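Local coordinates for Non-structural protein 3 (Porcine deltacoronavirus, PDB 6LN0), which is a multidomain coronavirus protein that joins a macro domain, probably a binder of ADP-ribose, to a papain-like protease, which probably cleaves the viral polyprotein, at residues L52-Y60 against T73-L81. Residues are numbered along the deposited sequence; the frame is centred on the assembly and turned at random.
Sequences LAGPKYQEY and TDSFDAKKL
F76 lays its ring flat against the backbone of Y57, an instance of how an aromatic side chain can join a helix to a neighbouring loop. CA of Y57 stands over the middle of the ring, 3.8 Å from its centroid and almost on the ring normal, in a CH-pi contact. With CG set anti to its own carbonyl carbon (chi1 -66°), F76 reaches the first turn of helix 55-64, and its far end, CZ, comes within 4.2 Å of CB of Y60. The Y57 ring completes the arrangement as an offset edge-to-face partner: it turns its edge toward the F76 face, the planes at 73° and the centroids 6.0 Å apart. CG2 of T73 lies at the edge of the Y57 ring, 3.9 Å from CE1 of Y57, while OG1 of T73 meets the edge of the Y60 ring.

At the break between helices 44-53 and 55-64, the backbone takes over. The N-H of D77 donates to the carbonyl O of A53 (2.7 Å, 153° at the hydrogen), fastening the last turn of one helix to the start of the 3-10 segment 77-81. CB of A53 packs beside O of S75 and CB of F76, and the carbonyl O of L52 lies against CB of D77. G54, with positive phi, lets the chain turn here, and its CA lies 3.5 Å from OD2 of D77. Beyond this backbone link, a separate apolar touch joins CD2 of L52 to CD1 of L81, 3.7 Å apart, where the two side chains cross at about a right angle.

The contact thus packs a helix-helix junction of the macro domain against the edge strand 71-74 and the turn leaving it. Next to strand 71-74 in the sheet, strand 83-89 pairs with T73 through I86, which also touches A53 and Y57, and its H88 hydrogen-bonds the Y57 hydroxyl.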
loop_
_atom_site.group_PDB
_atom_site.type_symbol
_atom_site.label_atom_id
_atom_site.label_comp_id
_atom_site.label_asym_id
_atom_site.label_seq_id
_atom_site.Cartn_x
_atom_site.Cartn_y
_atom_site.Cartn_z
ATOM N N LEU A 52 -31.143 41.825 7.619
ATOM C CA LEU A 52 -30.959 41.558 6.206
ATOM C C LEU A 52 -32.322 41.232 5.616
ATOM O O LEU A 52 -32.601 41.505 4.444
ATOM C CB LEU A 52 -29.985 40.401 5.997
ATOM C CG LEU A 52 -28.676 40.658 5.251
ATOM C CD1 LEU A 52 -28.021 39.341 4.861
ATOM C CD2 LEU A 52 -28.907 41.505 4.021
ATOM N N ALA A 53 -33.162 40.630 6.446
ATOM C CA ALA A 53 -34.511 40.266 6.076
ATOM C C ALA A 53 -35.489 41.406 6.298
ATOM O O ALA A 53 -36.543 41.439 5.651
ATOM C CB ALA A 53 -34.949 39.040 6.879
ATOM N N GLY A 54 -35.166 42.323 7.206
ATOM C CA GLY A 54 -35.928 43.528 7.382
ATOM C C GLY A 54 -36.681 43.541 8.690
ATOM O O GLY A 54 -36.614 42.601 9.491
ATOM N N PRO A 55 -37.422 44.628 8.926
ATOM C CA PRO A 55 -38.139 44.774 10.196
ATOM C C PRO A 55 -39.440 43.995 10.227
ATOM O O PRO A 55 -39.827 43.480 11.281
ATOM C CB PRO A 55 -38.379 46.285 10.294
ATOM C CG PRO A 55 -38.290 46.779 8.901
ATOM C CD PRO A 55 -37.368 45.881 8.153
ATOM N N LYS A 56 -40.131 43.899 9.089
ATOM C CA LYS A 56 -41.317 43.046 9.049
ATOM C C LYS A 56 -40.946 41.591 9.330
ATOM O O LYS A 56 -41.725 40.849 9.946
ATOM C CB LYS A 56 -42.036 43.189 7.700
ATOM C CG LYS A 56 -42.688 44.574 7.458
ATOM C CD LYS A 56 -44.107 44.659 8.060
ATOM C CE LYS A 56 -44.719 46.060 7.954
ATOM N NZ LYS A 56 -45.064 46.637 9.294
ATOM N N TYR A 57 -39.747 41.174 8.931
ATOM C CA TYR A 57 -39.263 39.855 9.342
ATOM C C TYR A 57 -39.238 39.737 10.863
ATOM O O TYR A 57 -39.785 38.783 11.433
ATOM C CB TYR A 57 -37.883 39.591 8.734
ATOM C CG TYR A 57 -37.103 38.487 9.406
ATOM C CD1 TYR A 57 -37.308 37.153 9.065
ATOM C CD2 TYR A 57 -36.154 38.773 10.376
ATOM C CE1 TYR A 57 -36.606 36.149 9.683
ATOM C CE2 TYR A 57 -35.446 37.768 11.002
ATOM C CZ TYR A 57 -35.674 36.466 10.652
ATOM O OH TYR A 57 -34.963 35.481 11.279
ATOM N N GLN A 58 -38.658 40.735 11.545
ATOM C CA GLN A 58 -38.551 40.656 13.001
ATOM C C GLN A 58 -39.914 40.683 13.689
ATOM O O GLN A 58 -40.085 40.041 14.742
ATOM C CB GLN A 58 -37.668 41.783 13.535
ATOM C CG GLN A 58 -37.402 41.675 15.036
ATOM C CD GLN A 58 -36.867 40.313 15.420
ATOM O OE1 GLN A 58 -35.804 39.893 14.942
ATOM N NE2 GLN A 58 -37.606 39.603 16.277
ATOM N N GLU A 59 -40.890 41.414 13.126
ATOM C CA GLU A 59 -42.218 41.458 13.743
ATOM C C GLU A 59 -42.917 40.111 13.638
ATOM O O GLU A 59 -43.581 39.669 14.586
ATOM C CB GLU A 59 -43.095 42.546 13.100
ATOM C CG GLU A 59 -42.345 43.813 12.716
ATOM C CD GLU A 59 -43.236 44.934 12.168
ATOM O OE1 GLU A 59 -42.864 46.126 12.349
ATOM O OE2 GLU A 59 -44.281 44.635 11.541
ATOM N N TYR A 60 -42.804 39.449 12.481
ATOM C CA TYR A 60 -43.428 38.139 12.350
ATOM C C TYR A 60 -42.800 37.142 13.321
ATOM O O TYR A 60 -43.508 36.322 13.915
ATOM C CB TYR A 60 -43.349 37.644 10.898
ATOM C CG TYR A 60 -43.859 36.233 10.776
ATOM C CD1 TYR A 60 -45.191 35.930 11.043
ATOM C CD2 TYR A 60 -42.995 35.190 10.462
ATOM C CE1 TYR A 60 -45.656 34.634 10.973
ATOM C CE2 TYR A 60 -43.443 33.879 10.381
ATOM C CZ TYR A 60 -44.769 33.603 10.632
ATOM O OH TYR A 60 -45.199 32.294 10.551
ATOM N N THR A 73 -39.488 30.188 7.508
ATOM C CA THR A 73 -39.954 31.537 7.337
ATOM C C THR A 73 -39.579 31.999 5.940
ATOM O O THR A 73 -38.570 31.554 5.378
ATOM C CB THR A 73 -39.321 32.404 8.428
ATOM O OG1 THR A 73 -40.074 32.254 9.636
ATOM C CG2 THR A 73 -39.308 33.805 8.070
ATOM N N ASP A 74 -40.415 32.862 5.366
ATOM C CA ASP A 74 -40.056 33.549 4.140
ATOM C C ASP A 74 -38.809 34.397 4.382
ATOM O O ASP A 74 -38.439 34.683 5.512
ATOM C CB ASP A 74 -41.237 34.408 3.676
ATOM C CG ASP A 74 -41.085 34.915 2.262
ATOM O OD1 ASP A 74 -40.237 35.794 2.033
ATOM O OD2 ASP A 74 -41.829 34.458 1.372
ATOM N N SER A 75 -38.141 34.800 3.308
ATOM C CA SER A 75 -36.921 35.588 3.464
ATOM C C SER A 75 -37.139 37.100 3.412
ATOM O O SER A 75 -36.159 37.848 3.518
ATOM C CB SER A 75 -35.925 35.197 2.396
ATOM O OG SER A 75 -36.571 35.245 1.147
ATOM N N PHE A 76 -38.377 37.565 3.217
ATOM C CA PHE A 76 -38.696 38.986 3.246
ATOM C C PHE A 76 -37.724 39.818 2.417
ATOM O O PHE A 76 -37.588 39.591 1.211
ATOM C CB PHE A 76 -38.740 39.483 4.687
ATOM C CG PHE A 76 -39.859 38.889 5.493
ATOM C CD1 PHE A 76 -39.753 37.616 6.016
ATOM C CD2 PHE A 76 -41.033 39.600 5.714
ATOM C CE1 PHE A 76 -40.779 37.062 6.748
ATOM C CE2 PHE A 76 -42.066 39.058 6.461
ATOM C CZ PHE A 76 -41.944 37.777 6.971
ATOM N N ASP A 77 -37.043 40.782 3.049
ATOM C CA ASP A 77 -36.169 41.678 2.294
ATOM C C ASP A 77 -35.015 40.934 1.642
ATOM O O ASP A 77 -34.599 41.297 0.535
ATOM C CB ASP A 77 -35.637 42.791 3.194
ATOM C CG ASP A 77 -36.543 44.025 3.204
ATOM O OD1 ASP A 77 -36.564 44.738 2.174
ATOM O OD2 ASP A 77 -37.223 44.290 4.237
ATOM N N ALA A 78 -34.504 39.878 2.287
ATOM C CA ALA A 78 -33.358 39.151 1.753
ATOM C C ALA A 78 -33.672 38.382 0.481
ATOM O O ALA A 78 -32.742 37.847 -0.137
ATOM C CB ALA A 78 -32.808 38.180 2.794
ATOM N N LYS A 79 -34.944 38.305 0.079
ATOM C CA LYS A 79 -35.274 37.650 -1.185
ATOM C C LYS A 79 -34.517 38.283 -2.355
ATOM O O LYS A 79 -34.105 37.576 -3.281
ATOM C CB LYS A 79 -36.795 37.692 -1.418
ATOM C CG LYS A 79 -37.294 36.819 -2.584
ATOM C CD LYS A 79 -38.683 36.259 -2.313
ATOM C CE LYS A 79 -38.617 34.827 -1.751
ATOM N NZ LYS A 79 -39.737 34.606 -0.782
ATOM N N LYS A 80 -34.301 39.616 -2.316
ATOM C CA LYS A 80 -33.528 40.298 -3.359
ATOM C C LYS A 80 -32.182 39.631 -3.593
ATOM O O LYS A 80 -31.651 39.667 -4.708
ATOM C CB LYS A 80 -33.266 41.783 -3.015
ATOM C CG LYS A 80 -34.330 42.563 -2.228
ATOM C CD LYS A 80 -33.723 43.834 -1.596
ATOM C CE LYS A 80 -34.624 44.451 -0.511
ATOM N NZ LYS A 80 -34.051 45.693 0.138
ATOM N N LEU A 81 -31.610 39.035 -2.553
ATOM C CA LEU A 81 -30.260 38.507 -2.619
ATOM C C LEU A 81 -30.189 37.074 -3.127
ATOM O O LEU A 81 -29.090 36.615 -3.460
ATOM C CB LEU A 81 -29.597 38.609 -1.240
ATOM C CG LEU A 81 -29.333 40.070 -0.847
ATOM C CD1 LEU A 81 -29.762 40.359 0.585
ATOM C CD2 LEU A 81 -27.871 40.458 -1.077
#